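Local coordinates for protein neurotoxin (Clostridium botulinum, PDB 2QN0) that acts as the zinc-dependent light chain protease of botulinum neurotoxin C1, which probably cleaves two kinds of neuronal SNARE protein, at residues 267-272 against 373-378. Numbering follows the deposited sequence.
Sequences YAEIYA and KIYLSN. With ZN (zinc ion), chain B.
Tyr-375 lays one face of its ring over the CB methylene of Glu-269, while its CZ-OH end lies beside the carboxylate. Glu-269 CB makes a CH-pi contact, 4.2 Å from the Tyr-375 ring centroid and displaced toward the rim. Farther along, the carboxylate passes alongside the phenol end, roughly parallel to the ring, the two planes 9° apart, with Glu-269 CD 3.3 Å from Tyr-375 OH. The torsions explain the fit: in Tyr-375 CG stands anti to the backbone N (chi1 179°), which carries the ring from its loop to the helix, while Glu-269 bends at chi2 (-59°) and turns its carboxylate to the metal. There Glu-269 OE1 binds the zinc ion at 2.1 Å, and a water coordinated to the same ion gives Glu-269 OE2 only a weak hydrogen bond of 3.3 Å. His-229 and His-233 of helix 223-238 complete the protein ligands. The ring projects from a type I turn, Ile-374 to Ser-377, closed by Ser-377 N to Ile-374 O, 3.1 Å. A glutamate from a second helix joining two HExxH histidines on zinc is the hallmark of a gluzincin-type metalloprotease active site, here flanked by a tyrosine.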
loop_
_atom_site.group_PDB
_atom_site.type_symbol
_atom_site.label_atom_id
_atom_site.label_comp_id
_atom_site.label_asym_id
_atom_site.label_seq_id
_atom_site.Cartn_x
_atom_site.Cartn_y
_atom_site.Cartn_z
ATOM N N TYR A 267 5.086 -10.503 11.103
ATOM C CA TYR A 267 4.154 -11.423 10.479
ATOM C C TYR A 267 3.369 -10.687 9.392
ATOM O O TYR A 267 2.912 -11.294 8.429
ATOM C CB TYR A 267 3.215 -12.018 11.533
ATOM C CG TYR A 267 3.905 -13.015 12.455
ATOM C CD1 TYR A 267 5.253 -13.337 12.284
ATOM C CD2 TYR A 267 3.202 -13.653 13.478
ATOM C CE1 TYR A 267 5.885 -14.273 13.107
ATOM C CE2 TYR A 267 3.829 -14.590 14.310
ATOM C CZ TYR A 267 5.166 -14.895 14.113
ATOM O OH TYR A 267 5.783 -15.833 14.911
ATOM N N ALA A 268 3.226 -9.376 9.553
ATOM C CA ALA A 268 2.518 -8.561 8.563
ATOM C C ALA A 268 3.264 -8.630 7.228
ATOM O O ALA A 268 2.649 -8.664 6.157
ATOM C CB ALA A 268 2.435 -7.117 9.043
ATOM N N GLU A 269 4.593 -8.649 7.295
ATOM C CA GLU A 269 5.414 -8.727 6.091
ATOM C C GLU A 269 5.298 -10.111 5.465
ATOM O O GLU A 269 5.243 -10.254 4.243
ATOM C CB GLU A 269 6.882 -8.443 6.422
ATOM C CG GLU A 269 7.160 -7.019 6.876
ATOM C CD GLU A 269 6.759 -6.004 5.823
ATOM O OE1 GLU A 269 6.510 -6.425 4.678
ATOM O OE2 GLU A 269 6.703 -4.799 6.137
ATOM N N ILE A 270 5.271 -11.134 6.310
ATOM C CA ILE A 270 5.158 -12.500 5.829
ATOM C C ILE A 270 3.871 -12.687 5.023
ATOM O O ILE A 270 3.876 -13.339 3.978
ATOM C CB ILE A 270 5.205 -13.505 7.012
ATOM C CG1 ILE A 270 6.616 -13.512 7.615
ATOM C CG2 ILE A 270 4.818 -14.907 6.538
ATOM C CD1 ILE A 270 6.791 -14.452 8.800
ATOM N N TYR A 271 2.768 -12.117 5.497
ATOM C CA TYR A 271 1.513 -12.246 4.767
ATOM C C TYR A 271 1.504 -11.407 3.493
ATOM O O TYR A 271 0.999 -11.847 2.461
ATOM C CB TYR A 271 0.327 -11.864 5.649
ATOM C CG TYR A 271 -0.168 -13.014 6.506
ATOM C CD1 TYR A 271 -0.343 -14.288 5.961
ATOM C CD2 TYR A 271 -0.486 -12.823 7.849
ATOM C CE1 TYR A 271 -0.829 -15.348 6.739
ATOM C CE2 TYR A 271 -0.972 -13.872 8.632
ATOM C CZ TYR A 271 -1.143 -15.127 8.070
ATOM O OH TYR A 271 -1.641 -16.152 8.843
ATOM N N ALA A 272 2.061 -10.203 3.561
ATOM C CA ALA A 272 2.106 -9.337 2.381
ATOM C C ALA A 272 2.934 -9.999 1.272
ATOM O O ALA A 272 2.603 -9.900 0.085
ATOM C CB ALA A 272 2.702 -7.983 2.747
ATOM N N LYS A 373 12.921 -14.497 -4.263
ATOM C CA LYS A 373 12.342 -15.759 -3.826
ATOM C C LYS A 373 11.725 -15.645 -2.433
ATOM O O LYS A 373 10.723 -16.298 -2.135
ATOM C CB LYS A 373 13.411 -16.848 -3.828
ATOM C CG LYS A 373 12.877 -18.237 -3.521
ATOM C CD LYS A 373 13.980 -19.271 -3.643
ATOM C CE LYS A 373 13.463 -20.669 -3.354
ATOM N NZ LYS A 373 14.557 -21.675 -3.463
ATOM N N ILE A 374 12.338 -14.826 -1.587
ATOM C CA ILE A 374 11.852 -14.608 -0.227
ATOM C C ILE A 374 11.908 -13.124 0.100
ATOM O O ILE A 374 12.668 -12.373 -0.513
ATOM C CB ILE A 374 12.703 -15.368 0.826
ATOM C CG1 ILE A 374 14.189 -15.095 0.598
ATOM C CG2 ILE A 374 12.392 -16.860 0.769
ATOM C CD1 ILE A 374 15.089 -15.654 1.693
ATOM N N TYR A 375 11.103 -12.704 1.068
ATOM C CA TYR A 375 11.069 -11.302 1.467
ATOM C C TYR A 375 12.446 -10.840 1.947
ATOM O O TYR A 375 12.848 -9.703 1.705
ATOM C CB TYR A 375 10.038 -11.099 2.580
ATOM C CG TYR A 375 9.945 -9.673 3.068
ATOM C CD1 TYR A 375 9.398 -8.673 2.264
ATOM C CD2 TYR A 375 10.418 -9.318 4.333
ATOM C CE1 TYR A 375 9.323 -7.348 2.710
ATOM C CE2 TYR A 375 10.344 -8.001 4.787
ATOM C CZ TYR A 375 9.796 -7.022 3.970
ATOM O OH TYR A 375 9.720 -5.721 4.414
ATOM N N LEU A 376 13.172 -11.724 2.625
ATOM C CA LEU A 376 14.496 -11.378 3.133
ATOM C C LEU A 376 15.652 -11.754 2.206
ATOM O O LEU A 376 16.764 -12.010 2.672
ATOM C CB LEU A 376 14.715 -12.011 4.514
ATOM C CG LEU A 376 13.766 -11.525 5.615
ATOM C CD1 LEU A 376 14.104 -12.234 6.927
ATOM C CD2 LEU A 376 13.882 -10.011 5.770
ATOM N N SER A 377 15.393 -11.801 0.902
ATOM C CA SER A 377 16.451 -12.114 -0.059
ATOM C C SER A 377 17.539 -11.067 0.117
ATOM O O SER A 377 17.244 -9.903 0.392
ATOM C CB SER A 377 15.932 -12.031 -1.503
ATOM O OG SER A 377 15.226 -13.199 -1.896
ATOM N N ASN A 378 18.798 -11.470 -0.027
ATOM C CA ASN A 378 19.881 -10.504 0.096
ATOM C C ASN A 378 19.687 -9.501 -1.034
ATOM O O ASN A 378 19.192 -9.857 -2.101
ATOM C CB ASN A 378 21.237 -11.188 -0.046
ATOM C CG ASN A 378 21.483 -12.213 1.034
ATOM O OD1 ASN A 378 20.983 -12.082 2.151
ATOM N ND2 ASN A 378 22.268 -13.233 0.714
HETATM ZN ZN ZN B . 5.688 -4.871 3.590
HETATM O O HOH W 1 6.511 -2.976 3.339
#